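Local coordinates for 2-C-methyl-D-erythritol 2,4-cyclodiphosphate synthase (Francisella tularensis subsp. tularensis, PDB 3RE3), which probably catalyses the closure of a cytidyl-activated methylerythritol phosphate into 2-C-methyl-D-erythritol 2,4-cyclodiphosphate, a step of non-mevalonate isoprenoid synthesis, at residues Q22-I25 / E30-Y33; V45-L50 / I77-F82; E85-L90 / I125-I130; P113-M118 / I133-T138. All coordinates share one frame; numbering follows the deposited sequence. Where two conformers were deposited one is given.

Interaction 1: Q22-I25 / E30-Y33; sequences QNII and EIAY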
loop_
_atom_site.group_PDB
_atom_site.type_symbol
_atom_site.label_atom_id
_atom_site.label_comp_id
_atom_site.label_asym_id
_atom_site.label_seq_id
_atom_site.Cartn_x
_atom_site.Cartn_y
_atom_site.Cartn_z
ATOM N N GLN A 22 2.363 -29.264 21.441
ATOM C CA GLN A 22 2.153 -29.744 22.808
ATOM C C GLN A 22 3.074 -29.083 23.830
ATOM O O GLN A 22 4.252 -28.837 23.561
ATOM C CB GLN A 22 2.281 -31.274 22.895
ATOM C CG GLN A 22 2.884 -31.778 24.212
ATOM C CD GLN A 22 1.997 -32.763 24.964
ATOM O OE1 GLN A 22 2.239 -33.062 26.136
ATOM N NE2 GLN A 22 0.970 -33.274 24.294
ATOM N N ASN A 23 2.520 -28.810 25.008
ATOM C CA ASN A 23 3.307 -28.374 26.165
ATOM C C ASN A 23 4.455 -29.322 26.457
ATOM O O ASN A 23 4.353 -30.522 26.215
ATOM C CB ASN A 23 2.432 -28.297 27.412
ATOM C CG ASN A 23 1.195 -27.464 27.198
ATOM O OD1 ASN A 23 1.032 -26.831 26.153
ATOM N ND2 ASN A 23 0.315 -27.447 28.191
ATOM N N ILE A 24 5.562 -28.791 26.956
ATOM C CA ILE A 24 6.679 -29.659 27.291
ATOM C C ILE A 24 7.047 -29.553 28.755
ATOM O O ILE A 24 6.854 -28.512 29.379
ATOM C CB ILE A 24 7.936 -29.395 26.420
ATOM C CG1 ILE A 24 8.737 -28.205 26.945
ATOM C CG2 ILE A 24 7.553 -29.218 24.967
ATOM C CD1 ILE A 24 8.003 -26.922 26.894
ATOM N N ILE A 25 7.572 -30.649 29.295
ATOM C CA ILE A 25 8.131 -30.636 30.629
ATOM C C ILE A 25 9.633 -30.490 30.515
ATOM O O ILE A 25 10.251 -31.123 29.672
ATOM C CB ILE A 25 7.862 -31.930 31.344
ATOM C CG1 ILE A 25 6.502 -32.485 30.930
ATOM C CG2 ILE A 25 7.964 -31.718 32.846
ATOM C CD1 ILE A 25 5.364 -31.897 31.677
ATOM N N GLU A 30 6.149 -28.051 33.883
ATOM C CA GLU A 30 5.398 -27.984 32.635
ATOM C C GLU A 30 5.338 -26.557 32.125
ATOM O O GLU A 30 4.909 -25.654 32.831
ATOM C CB GLU A 30 3.984 -28.530 32.815
ATOM C CG GLU A 30 3.171 -28.532 31.538
ATOM C CD GLU A 30 1.795 -29.140 31.725
ATOM O OE1 GLU A 30 1.356 -29.279 32.887
ATOM O OE2 GLU A 30 1.151 -29.483 30.708
ATOM N N ILE A 31 5.784 -26.363 30.894
ATOM C CA ILE A 31 5.867 -25.045 30.301
ATOM C C ILE A 31 5.018 -25.042 29.050
ATOM O O ILE A 31 5.320 -25.742 28.092
ATOM C CB ILE A 31 7.305 -24.715 29.880
ATOM C CG1 ILE A 31 8.252 -24.712 31.078
ATOM C CG2 ILE A 31 7.369 -23.379 29.156
ATOM C CD1 ILE A 31 9.702 -24.558 30.659
ATOM N N ALA A 32 3.945 -24.268 29.050
ATOM C CA ALA A 32 3.178 -24.114 27.828
ATOM C C ALA A 32 3.928 -23.133 26.944
ATOM O O ALA A 32 4.443 -22.127 27.425
ATOM C CB ALA A 32 1.780 -23.613 28.131
ATOM N N TYR A 33 4.011 -23.425 25.655
ATOM C CA TYR A 33 4.674 -22.500 24.759
ATOM C C TYR A 33 3.970 -22.366 23.421
ATOM O O TYR A 33 2.970 -23.031 23.149
ATOM C CB TYR A 33 6.096 -22.960 24.505
ATOM C CG TYR A 33 6.140 -24.282 23.802
ATOM C CD1 TYR A 33 5.982 -24.367 22.426
ATOM C CD2 TYR A 33 6.321 -25.453 24.516
ATOM C CE1 TYR A 33 6.015 -25.585 21.780
ATOM C CE2 TYR A 33 6.359 -26.671 23.885
ATOM C CZ TYR A 33 6.206 -26.740 22.517
ATOM O OH TYR A 33 6.241 -27.971 21.896
HETATM O O HOH W 1 2.377 -25.225 24.935
#
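Tyr33 holds its CG between its own backbone N and carbonyl carbon (chi1 64°), a torsion that swings the ring across toward residues 22-24 and sets OH 2.7 Å from Gln22 O in a weak hydrogen bond. In the facing segment, Asn23 turns CG away from its carbonyl carbon (chi1 -53°), bringing the amide over Ala32 and beside the extended side chain of Glu30. There Asn23 ND2 gives a weak, long but nearly straight hydrogen bond to Glu30 OE2 at 3.3 Å; the amide and carboxylate planes are turned 59° apart. These groups flank a short antiparallel beta hairpin of strands 24-26 and 29-31, in which Ile24 and Ile31 form a hydrogen-bonded pair: Ile31 N reaches Ile24 O at 2.8 Å, and Ile24 N returns to Ile31 O at 3.3 Å. The next pair, Ile25 and Glu30, is non-hydrogen-bonded, and its side chains lie on the opposite face of the ribbon; Ile25 CD1 packs against Glu30 CB at 3.8 Å. On the Ile24-Ile31 face, Ile24 CD1 lies 3.8 Å from Ile31 CB, and the side chains of Ile24 and Tyr33 cross at about a right angle. A water joins Tyr33 N to Asn23 OD1, although both modelled distances are doubtful. The contact lies at the surface, its centre about 30 Å from the centre of the chain, and no other subunit touches these two segments.

Interaction 2: V45-L50 / I77-F82; sequences VLIHAL and IDSKFF. With POP (pyrophosphate 2-), chain E.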
loop_
_atom_site.group_PDB
_atom_site.type_symbol
_atom_site.label_atom_id
_atom_site.label_comp_id
_atom_site.label_asym_id
_atom_site.label_seq_id
_atom_site.Cartn_x
_atom_site.Cartn_y
_atom_site.Cartn_z
ATOM N N VAL A 45 -3.902 -7.625 13.848
ATOM C CA VAL A 45 -3.195 -7.041 12.716
ATOM C C VAL A 45 -3.940 -5.833 12.118
ATOM O O VAL A 45 -3.313 -4.852 11.702
ATOM C CB VAL A 45 -2.838 -8.119 11.648
ATOM C CG1 VAL A 45 -4.081 -8.636 10.956
ATOM C CG2 VAL A 45 -1.849 -7.591 10.643
ATOM N N LEU A 46 -5.268 -5.891 12.081
ATOM C CA LEU A 46 -6.037 -4.804 11.476
ATOM C C LEU A 46 -6.063 -3.562 12.360
ATOM O O LEU A 46 -5.770 -2.463 11.909
ATOM C CB LEU A 46 -7.457 -5.246 11.111
ATOM C CG LEU A 46 -8.224 -4.205 10.292
ATOM C CD1 LEU A 46 -9.484 -4.756 9.648
ATOM C CD2 LEU A 46 -8.578 -3.038 11.167
ATOM N N ILE A 47 -6.418 -3.737 13.624
ATOM C CA ILE A 47 -6.488 -2.591 14.502
ATOM C C ILE A 47 -5.104 -1.953 14.593
ATOM O O ILE A 47 -4.962 -0.745 14.770
ATOM C CB ILE A 47 -7.039 -2.966 15.881
ATOM C CG1 ILE A 47 -8.521 -3.310 15.754
ATOM C CG2 ILE A 47 -6.824 -1.830 16.878
ATOM C CD1 ILE A 47 -9.256 -3.372 17.071
ATOM N N HIS A 48 -4.081 -2.776 14.467
ATOM C CA HIS A 48 -2.719 -2.274 14.496
ATOM C C HIS A 48 -2.429 -1.375 13.287
ATOM O O HIS A 48 -2.032 -0.222 13.451
ATOM C CB HIS A 48 -1.726 -3.438 14.564
ATOM C CG HIS A 48 -0.320 -3.017 14.857
ATOM N ND1 HIS A 48 0.431 -3.584 15.860
ATOM C CD2 HIS A 48 0.475 -2.094 14.265
ATOM C CE1 HIS A 48 1.628 -3.023 15.883
ATOM N NE2 HIS A 48 1.678 -2.116 14.927
ATOM N N ALA A 49 -2.645 -1.886 12.078
ATOM C CA ALA A 49 -2.410 -1.080 10.895
ATOM C C ALA A 49 -3.303 0.178 10.940
ATOM O O ALA A 49 -2.909 1.265 10.509
ATOM C CB ALA A 49 -2.683 -1.892 9.650
ATOM N N LEU A 50 -4.505 0.022 11.487
ATOM C CA LEU A 50 -5.467 1.115 11.577
ATOM C C LEU A 50 -4.973 2.236 12.486
ATOM O O LEU A 50 -5.019 3.391 12.109
ATOM C CB LEU A 50 -6.811 0.594 12.069
ATOM C CG LEU A 50 -7.882 1.636 12.324
ATOM C CD1 LEU A 50 -8.166 2.389 11.052
ATOM C CD2 LEU A 50 -9.145 0.964 12.820
ATOM N N ILE A 77 -3.649 -6.517 26.543
ATOM C CA ILE A 77 -4.940 -5.831 26.606
ATOM C C ILE A 77 -5.662 -5.870 25.258
ATOM O O ILE A 77 -5.036 -5.755 24.204
ATOM C CB ILE A 77 -4.804 -4.354 27.046
ATOM C CG1 ILE A 77 -3.597 -4.163 27.966
ATOM C CG2 ILE A 77 -6.085 -3.877 27.716
ATOM C CD1 ILE A 77 -2.302 -3.903 27.231
ATOM N N ASP A 78 -6.985 -6.005 25.301
ATOM C CA ASP A 78 -7.775 -6.092 24.082
ATOM C C ASP A 78 -7.390 -4.922 23.188
ATOM O O ASP A 78 -7.343 -3.780 23.640
ATOM C CB ASP A 78 -9.269 -6.035 24.415
ATOM C CG ASP A 78 -10.146 -6.424 23.239
ATOM O OD1 ASP A 78 -9.670 -6.360 22.086
ATOM O OD2 ASP A 78 -11.315 -6.797 23.470
ATOM N N SER A 79 -7.089 -5.209 21.927
ATOM C CA SER A 79 -6.602 -4.177 21.022
ATOM C C SER A 79 -7.619 -3.041 20.872
ATOM O O SER A 79 -7.260 -1.904 20.558
ATOM C CB SER A 79 -6.238 -4.781 19.667
ATOM O OG SER A 79 -4.898 -4.473 19.315
ATOM N N LYS A 80 -8.888 -3.356 21.108
ATOM C CA LYS A 80 -9.940 -2.360 21.088
ATOM C C LYS A 80 -9.619 -1.169 21.985
ATOM O O LYS A 80 -10.010 -0.044 21.685
ATOM C CB LYS A 80 -11.264 -2.975 21.521
ATOM C CG LYS A 80 -11.836 -3.994 20.557
ATOM C CD LYS A 80 -13.217 -4.424 21.029
ATOM C CE LYS A 80 -13.628 -5.771 20.450
ATOM N NZ LYS A 80 -14.922 -6.267 21.011
ATOM N N PHE A 81 -8.932 -1.439 23.089
ATOM C CA PHE A 81 -8.513 -0.406 24.024
ATOM C C PHE A 81 -7.658 0.636 23.321
ATOM O O PHE A 81 -7.940 1.834 23.385
ATOM C CB PHE A 81 -7.721 -1.025 25.178
ATOM C CG PHE A 81 -6.919 -0.028 25.969
ATOM C CD1 PHE A 81 -7.460 0.578 27.090
ATOM C CD2 PHE A 81 -5.623 0.299 25.596
ATOM C CE1 PHE A 81 -6.729 1.495 27.819
ATOM C CE2 PHE A 81 -4.886 1.216 26.321
ATOM C CZ PHE A 81 -5.440 1.815 27.433
ATOM N N PHE A 82 -6.610 0.165 22.656
ATOM C CA PHE A 82 -5.682 1.042 21.956
ATOM C C PHE A 82 -6.421 1.904 20.952
ATOM O O PHE A 82 -6.202 3.109 20.858
ATOM C CB PHE A 82 -4.608 0.223 21.254
ATOM C CG PHE A 82 -3.772 -0.570 22.194
ATOM C CD1 PHE A 82 -2.630 -0.023 22.745
ATOM C CD2 PHE A 82 -4.142 -1.856 22.561
ATOM C CE1 PHE A 82 -1.852 -0.753 23.630
ATOM C CE2 PHE A 82 -3.369 -2.592 23.445
ATOM C CZ PHE A 82 -2.225 -2.038 23.980
HETATM P P1 POP E . 3.431 -6.584 14.100
HETATM O O1 POP E . 3.429 -5.079 14.254
HETATM O O2 POP E . 4.184 -6.947 12.839
HETATM O O3 POP E . 4.119 -7.204 15.292
HETATM O O POP E . 1.909 -7.123 14.012
HETATM P P2 POP E . 1.086 -7.749 15.259
HETATM O O4 POP E . -0.382 -7.719 14.909
HETATM O O5 POP E . 1.518 -9.175 15.524
HETATM O O6 POP E . 1.294 -6.914 16.502
#
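Ile47 meets Ser79 and Lys80 where segments 45-50 and 77-82 touch, and the contact is small and purely van der Waals. Ile47 CG2 lies 3.7 Å from Ser79 O and 4.1 Å from Ser79 OG, while the other branch passes alongside the start of the second helix, with CD1 4.1 Å from Lys80 N. The fork follows from chi1 of -70°, which turns CG2 opposite the backbone N and CG1 opposite the carbonyl carbon. No hydrogen bond joins the two segments. Polar bonds instead shape the helix starts: Asp78, at the N-cap of helix 79-92, accepts from Lys80 N through OD1 at 3.3 Å, the donor standing above the carboxylate plane, and Asp44 accepts from Ile47 N before the other helix. The third element is the bound pyrophosphate, beside the first turn of helix 45-57. Its O1 sits over one face of the His48 imidazole, 3.2 Å from His48 CE1, and its O4 lies 3.6 Å from Val45 CA. A helix N terminus so placed would probably add favourable electrostatics for the anion. Around the contact, Leu46 and Ile47 touch Leu122 of helix 115-126, and Lys80 reaches Cys121 and Ile125 of that same helix. Val45 and Ala49 rest on Thr154 of strand 151-161, and Leu46 on Ile104 of strand 96-105, placing helix 45-57 between the sheet and helix 79-92.

Interaction 3: E85-L90 / I125-I130; sequences EIKKML and ILEIQI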
loop_
_atom_site.group_PDB
_atom_site.type_symbol
_atom_site.label_atom_id
_atom_site.label_comp_id
_atom_site.label_asym_id
_atom_site.label_seq_id
_atom_site.Cartn_x
_atom_site.Cartn_y
_atom_site.Cartn_z
ATOM N N GLU A 85 -7.907 4.654 22.668
ATOM C CA GLU A 85 -6.983 5.726 23.005
ATOM C C GLU A 85 -6.660 6.559 21.775
ATOM O O GLU A 85 -6.567 7.774 21.855
ATOM C CB GLU A 85 -5.714 5.188 23.661
ATOM C CG GLU A 85 -5.701 5.361 25.172
ATOM C CD GLU A 85 -6.994 4.904 25.833
ATOM O OE1 GLU A 85 -7.469 5.608 26.751
ATOM O OE2 GLU A 85 -7.535 3.845 25.442
ATOM N N ILE A 86 -6.503 5.902 20.632
ATOM C CA ILE A 86 -6.282 6.612 19.380
ATOM C C ILE A 86 -7.478 7.517 19.039
ATOM O O ILE A 86 -7.310 8.601 18.477
ATOM C CB ILE A 86 -5.929 5.636 18.220
ATOM C CG1 ILE A 86 -4.428 5.374 18.206
ATOM C CG2 ILE A 86 -6.337 6.193 16.872
ATOM C CD1 ILE A 86 -3.931 4.655 19.441
ATOM N N LYS A 87 -8.683 7.083 19.396
ATOM C CA LYS A 87 -9.871 7.916 19.208
ATOM C C LYS A 87 -9.764 9.218 20.019
ATOM O O LYS A 87 -10.105 10.290 19.531
ATOM C CB LYS A 87 -11.131 7.126 19.578
ATOM C CG LYS A 87 -12.373 7.964 19.873
ATOM C CD LYS A 87 -12.819 8.748 18.666
ATOM C CE LYS A 87 -14.115 9.468 18.940
ATOM N NZ LYS A 87 -14.479 10.356 17.805
ATOM N N LYS A 88 -9.279 9.118 21.252
ATOM C CA LYS A 88 -9.076 10.288 22.092
ATOM C C LYS A 88 -7.973 11.191 21.541
ATOM O O LYS A 88 -8.147 12.406 21.449
ATOM C CB LYS A 88 -8.714 9.882 23.518
ATOM C CG LYS A 88 -9.832 9.274 24.355
ATOM C CD LYS A 88 -9.294 8.990 25.761
ATOM C CE LYS A 88 -10.031 7.856 26.475
ATOM N NZ LYS A 88 -9.448 7.588 27.830
HETATM N N MSE A 89 -6.827 10.612 21.197
HETATM C CA MSE A 89 -5.738 11.402 20.624
HETATM C C MSE A 89 -6.251 12.150 19.409
HETATM O O MSE A 89 -5.970 13.331 19.227
HETATM C CB MSE A 89 -4.555 10.518 20.245
HETATM C CG MSE A 89 -3.991 9.740 21.426
HETATM SE SE MSE A 89 -2.336 8.742 21.070
HETATM C CE MSE A 89 -1.715 8.571 22.918
ATOM N N LEU A 90 -7.029 11.457 18.592
ATOM C CA LEU A 90 -7.659 12.079 17.438
ATOM C C LEU A 90 -8.478 13.326 17.821
ATOM O O LEU A 90 -8.397 14.359 17.152
ATOM C CB LEU A 90 -8.508 11.052 16.690
ATOM C CG LEU A 90 -9.182 11.450 15.381
ATOM C CD1 LEU A 90 -8.172 11.862 14.330
ATOM C CD2 LEU A 90 -10.010 10.289 14.887
ATOM N N ILE A 125 -16.519 1.883 18.116
ATOM C CA ILE A 125 -15.467 2.429 18.974
ATOM C C ILE A 125 -15.051 3.806 18.470
ATOM O O ILE A 125 -14.778 4.715 19.249
ATOM C CB ILE A 125 -14.215 1.544 19.013
ATOM C CG1 ILE A 125 -14.527 0.214 19.690
ATOM C CG2 ILE A 125 -13.086 2.262 19.746
ATOM C CD1 ILE A 125 -13.860 -0.960 19.021
ATOM N N LEU A 126 -15.000 3.940 17.151
ATOM C CA LEU A 126 -14.517 5.148 16.514
ATOM C C LEU A 126 -15.631 6.171 16.367
ATOM O O LEU A 126 -15.387 7.334 16.032
ATOM C CB LEU A 126 -13.935 4.813 15.148
ATOM C CG LEU A 126 -12.613 4.049 15.153
ATOM C CD1 LEU A 126 -12.198 3.694 13.732
ATOM C CD2 LEU A 126 -11.542 4.885 15.846
ATOM N N GLU A 127 -16.856 5.722 16.614
ATOM C CA GLU A 127 -18.021 6.588 16.538
ATOM C C GLU A 127 -18.123 7.246 15.174
ATOM O O GLU A 127 -18.204 8.464 15.068
ATOM C CB GLU A 127 -17.952 7.631 17.641
ATOM C CG GLU A 127 -17.875 7.011 19.011
ATOM C CD GLU A 127 -17.473 8.004 20.063
ATOM O OE1 GLU A 127 -18.121 9.076 20.149
ATOM O OE2 GLU A 127 -16.497 7.710 20.790
ATOM N N ILE A 128 -18.079 6.423 14.133
ATOM C CA ILE A 128 -18.383 6.857 12.780
ATOM C C ILE A 128 -19.425 5.902 12.220
ATOM O O ILE A 128 -19.796 4.919 12.859
ATOM C CB ILE A 128 -17.166 6.757 11.868
ATOM C CG1 ILE A 128 -16.747 5.284 11.740
ATOM C CG2 ILE A 128 -16.033 7.610 12.382
ATOM C CD1 ILE A 128 -15.265 5.039 11.870
ATOM N N GLN A 129 -19.865 6.174 11.003
ATOM C CA GLN A 129 -20.800 5.291 10.329
ATOM C C GLN A 129 -20.086 4.057 9.782
ATOM O O GLN A 129 -18.925 4.119 9.369
ATOM C CB GLN A 129 -21.513 6.037 9.198
ATOM C CG GLN A 129 -22.401 7.159 9.682
ATOM C CD GLN A 129 -23.290 6.714 10.828
ATOM O OE1 GLN A 129 -24.197 5.895 10.645
ATOM N NE2 GLN A 129 -23.024 7.238 12.025
ATOM N N ILE A 130 -20.783 2.932 9.784
ATOM C CA ILE A 130 -20.241 1.728 9.182
ATOM C C ILE A 130 -19.792 2.028 7.756
ATOM O O ILE A 130 -18.798 1.474 7.272
ATOM C CB ILE A 130 -21.265 0.581 9.192
ATOM C CG1 ILE A 130 -21.343 -0.026 10.587
ATOM C CG2 ILE A 130 -20.878 -0.506 8.222
ATOM C CD1 ILE A 130 -22.544 -0.926 10.785
HETATM O O HOH W 2 -13.794 9.448 15.435
#
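Lys87 NZ, at the end of a side chain reaching from helix 79-92 to the C-terminal end of helix 115-126, donates to a water 2.6 Å away. That water in turn donates a hydrogen bond to Leu126 O at 2.7 Å, so the ammonium is tied to the carbonyl indirectly; directly, Lys87 NZ and Leu126 O are 3.6 Å apart. Asp91, one turn later in the lysine's own helix, adds a long, weak ion pair. Glu127 comes across the lysine chain at about a right angle, with OE2 3.5 Å from Lys87 CE. Its charge is still 4.5 Å from Lys87 NZ, beyond a salt bridge, though the attraction would favour this pose. With chi1 at 161°, Lys87 CG stands anti to the backbone N and 4.1 Å from Ile125 O; the bend at chi2 (63°) then directs CD, CE and NZ toward Leu126 O. The ammonium lies near the carbonyl end of helix 115-126, whose dipole would probably favour a positive charge. Toward the sheet, Leu126 packs on Ile100 and Leu90 on Ile97, both of strand 96-105. Helix 115-126 finishes in a Schellman motif: Glu127 takes a positive phi of 56°, and two bonds run back into the last turn.

Interaction 4: P113-M118 / I133-T138; sequences PHIEKM and INIKAT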
loop_
_atom_site.group_PDB
_atom_site.type_symbol
_atom_site.label_atom_id
_atom_site.label_comp_id
_atom_site.label_asym_id
_atom_site.label_seq_id
_atom_site.Cartn_x
_atom_site.Cartn_y
_atom_site.Cartn_z
ATOM N N PRO A 113 -17.035 -14.196 6.414
ATOM C CA PRO A 113 -18.093 -14.253 7.427
ATOM C C PRO A 113 -17.952 -13.214 8.547
ATOM O O PRO A 113 -18.966 -12.828 9.132
ATOM C CB PRO A 113 -17.934 -15.660 8.027
ATOM C CG PRO A 113 -17.143 -16.422 7.055
ATOM C CD PRO A 113 -16.245 -15.435 6.379
ATOM N N HIS A 114 -16.724 -12.813 8.872
ATOM C CA HIS A 114 -16.479 -11.947 10.031
ATOM C C HIS A 114 -16.325 -10.438 9.762
ATOM O O HIS A 114 -16.212 -9.649 10.698
ATOM C CB HIS A 114 -15.287 -12.484 10.818
ATOM C CG HIS A 114 -15.247 -13.983 10.886
ATOM N ND1 HIS A 114 -15.985 -14.711 11.795
ATOM C CD2 HIS A 114 -14.578 -14.889 10.133
ATOM C CE1 HIS A 114 -15.771 -15.999 11.601
ATOM N NE2 HIS A 114 -14.921 -16.134 10.600
ATOM N N ILE A 115 -16.355 -10.044 8.497
ATOM C CA ILE A 115 -16.014 -8.683 8.102
ATOM C C ILE A 115 -17.024 -7.632 8.597
ATOM O O ILE A 115 -16.644 -6.598 9.156
ATOM C CB ILE A 115 -15.821 -8.604 6.570
ATOM C CG1 ILE A 115 -14.384 -8.964 6.215
ATOM C CG2 ILE A 115 -16.181 -7.220 6.003
ATOM C CD1 ILE A 115 -14.203 -9.307 4.751
ATOM N N GLU A 116 -18.306 -7.906 8.399
ATOM C CA GLU A 116 -19.341 -7.003 8.873
ATOM C C GLU A 116 -19.282 -6.837 10.391
ATOM O O GLU A 116 -19.504 -5.753 10.921
ATOM C CB GLU A 116 -20.716 -7.485 8.418
ATOM C CG GLU A 116 -20.842 -7.567 6.906
ATOM C CD GLU A 116 -20.405 -6.289 6.202
ATOM O OE1 GLU A 116 -20.853 -5.187 6.610
ATOM O OE2 GLU A 116 -19.607 -6.394 5.240
ATOM N N LYS A 117 -18.964 -7.909 11.092
ATOM C CA LYS A 117 -18.784 -7.805 12.519
ATOM C C LYS A 117 -17.654 -6.844 12.825
ATOM O O LYS A 117 -17.777 -6.020 13.724
ATOM C CB LYS A 117 -18.523 -9.174 13.152
ATOM C CG LYS A 117 -19.778 -9.954 13.464
ATOM C CD LYS A 117 -19.474 -11.280 14.142
ATOM C CE LYS A 117 -18.856 -12.290 13.172
ATOM N NZ LYS A 117 -18.405 -13.541 13.862
HETATM N N MSE A 118 -16.557 -6.956 12.077
HETATM C CA MSE A 118 -15.415 -6.077 12.282
HETATM C C MSE A 118 -15.804 -4.618 12.047
HETATM O O MSE A 118 -15.391 -3.729 12.792
HETATM C CB MSE A 118 -14.266 -6.427 11.351
HETATM C CG MSE A 118 -13.681 -7.814 11.537
HETATM SE SE MSE A 118 -12.296 -8.088 10.159
HETATM C CE MSE A 118 -11.873 -9.966 10.506
ATOM N N ILE A 133 -16.179 3.128 7.150
ATOM C CA ILE A 133 -15.038 2.199 7.238
ATOM C C ILE A 133 -15.194 0.909 6.432
ATOM O O ILE A 133 -16.008 0.051 6.746
ATOM C CB ILE A 133 -14.639 1.839 8.686
ATOM C CG1 ILE A 133 -13.659 0.668 8.655
ATOM C CG2 ILE A 133 -15.857 1.472 9.530
ATOM C CD1 ILE A 133 -12.864 0.500 9.943
ATOM N N ASN A 134 -14.376 0.774 5.406
ATOM C CA ASN A 134 -14.477 -0.343 4.492
ATOM C C ASN A 134 -13.392 -1.351 4.804
ATOM O O ASN A 134 -12.239 -0.981 5.034
ATOM C CB ASN A 134 -14.313 0.156 3.063
ATOM C CG ASN A 134 -14.833 -0.811 2.058
ATOM O OD1 ASN A 134 -16.027 -0.828 1.767
ATOM N ND2 ASN A 134 -13.945 -1.644 1.520
ATOM N N ILE A 135 -13.770 -2.626 4.807
ATOM C CA ILE A 135 -12.845 -3.727 5.054
ATOM C C ILE A 135 -13.036 -4.751 3.961
ATOM O O ILE A 135 -14.116 -5.342 3.835
ATOM C CB ILE A 135 -13.164 -4.443 6.382
ATOM C CG1 ILE A 135 -13.031 -3.500 7.584
ATOM C CG2 ILE A 135 -12.278 -5.624 6.552
ATOM C CD1 ILE A 135 -13.541 -4.115 8.877
ATOM N N LYS A 136 -11.995 -4.970 3.165
ATOM C CA LYS A 136 -12.036 -6.030 2.156
ATOM C C LYS A 136 -10.902 -7.041 2.365
ATOM O O LYS A 136 -9.888 -6.725 2.976
ATOM C CB LYS A 136 -11.993 -5.445 0.743
ATOM C CG LYS A 136 -10.886 -4.441 0.538
ATOM C CD LYS A 136 -10.956 -3.830 -0.833
ATOM C CE LYS A 136 -10.937 -2.336 -0.723
ATOM N NZ LYS A 136 -9.936 -1.917 0.301
ATOM N N ALA A 137 -11.077 -8.259 1.867
ATOM C CA ALA A 137 -10.035 -9.281 2.019
ATOM C C ALA A 137 -9.640 -9.872 0.673
ATOM O O ALA A 137 -10.507 -10.258 -0.114
ATOM C CB ALA A 137 -10.495 -10.369 2.970
ATOM N N THR A 138 -8.339 -9.930 0.399
ATOM C CA THR A 138 -7.861 -10.599 -0.813
ATOM C C THR A 138 -6.791 -11.659 -0.482
ATOM O O THR A 138 -6.385 -11.816 0.667
ATOM C CB THR A 138 -7.328 -9.577 -1.865
ATOM O OG1 THR A 138 -7.198 -10.199 -3.155
ATOM C CG2 THR A 138 -5.995 -8.974 -1.435
#
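Ile115 opens helix 115-126 with its side chain pressed on strand 133-138, sliding past Ile135 in the opposite direction. Its CG2, opposite the backbone N, lies over the strand backbone 3.5 Å from Ile135 O, while CG1 meets Ile135 CG2 at 4.0 Å. The outer end of the same residue continues along the strand to Ala137, where Ile115 CD1 and Ala137 CB are 4.2 Å apart. The strand thus offers its alternate residues, Ile135 and Ala137, to the helix, as expected in a beta-alpha-beta unit: strand 96-105, helix 115-126 and strand 133-138 follow one another, with the two strands parallel neighbours in the sheet. Glu116, next in the helix, makes no contact with the strand; its carboxylate forms long, weak ion pairs with Arg119 and with Lys65 of the second subunit. One turn after Ile115, the selenomethionine Met118 returns to the strand. Its CB touches Ile135 CD1 at 3.5 Å, whereas CG stands anti to the carbonyl carbon (chi1 -62°) and the chain runs extended beyond it, leading SE away; the side chain touches Met111 and Ile104. Ile135 thus meets two residues a turn apart, CG2 against Ile115 and CD1 against Met118. On the strand's other face, Asn134 OD1 accepts from Gly61 N of the second subunit, and Lys136 NZ is held by a salt bridge to Asp101 and a hydrogen bond to His10 O of the second subunit.

How the interactions relate
From the N terminus, interaction 1 comes first, closing a tight hairpin that stands out from the body of the chain, its nearest atoms about 18 Å from those of interaction 2. The chain then enters helix 45-57, and interaction 2 closes the 26-residue excursion to helix 79-92. Further along that helix, interaction 3 reaches forward over strand 96-105 to the end of helix 115-126 and the turn after it. Interaction 4 crosses interaction 3, because residues 113-118 fall between 85-90 and 125-130, while 133-138 come after both. Packing links neighbours: Lys80 meets Ile125, Leu50 meets Leu126, and Leu46 meets Ile135. Interactions 2 to 4 thereby join three helices and an outer strand into one layered body.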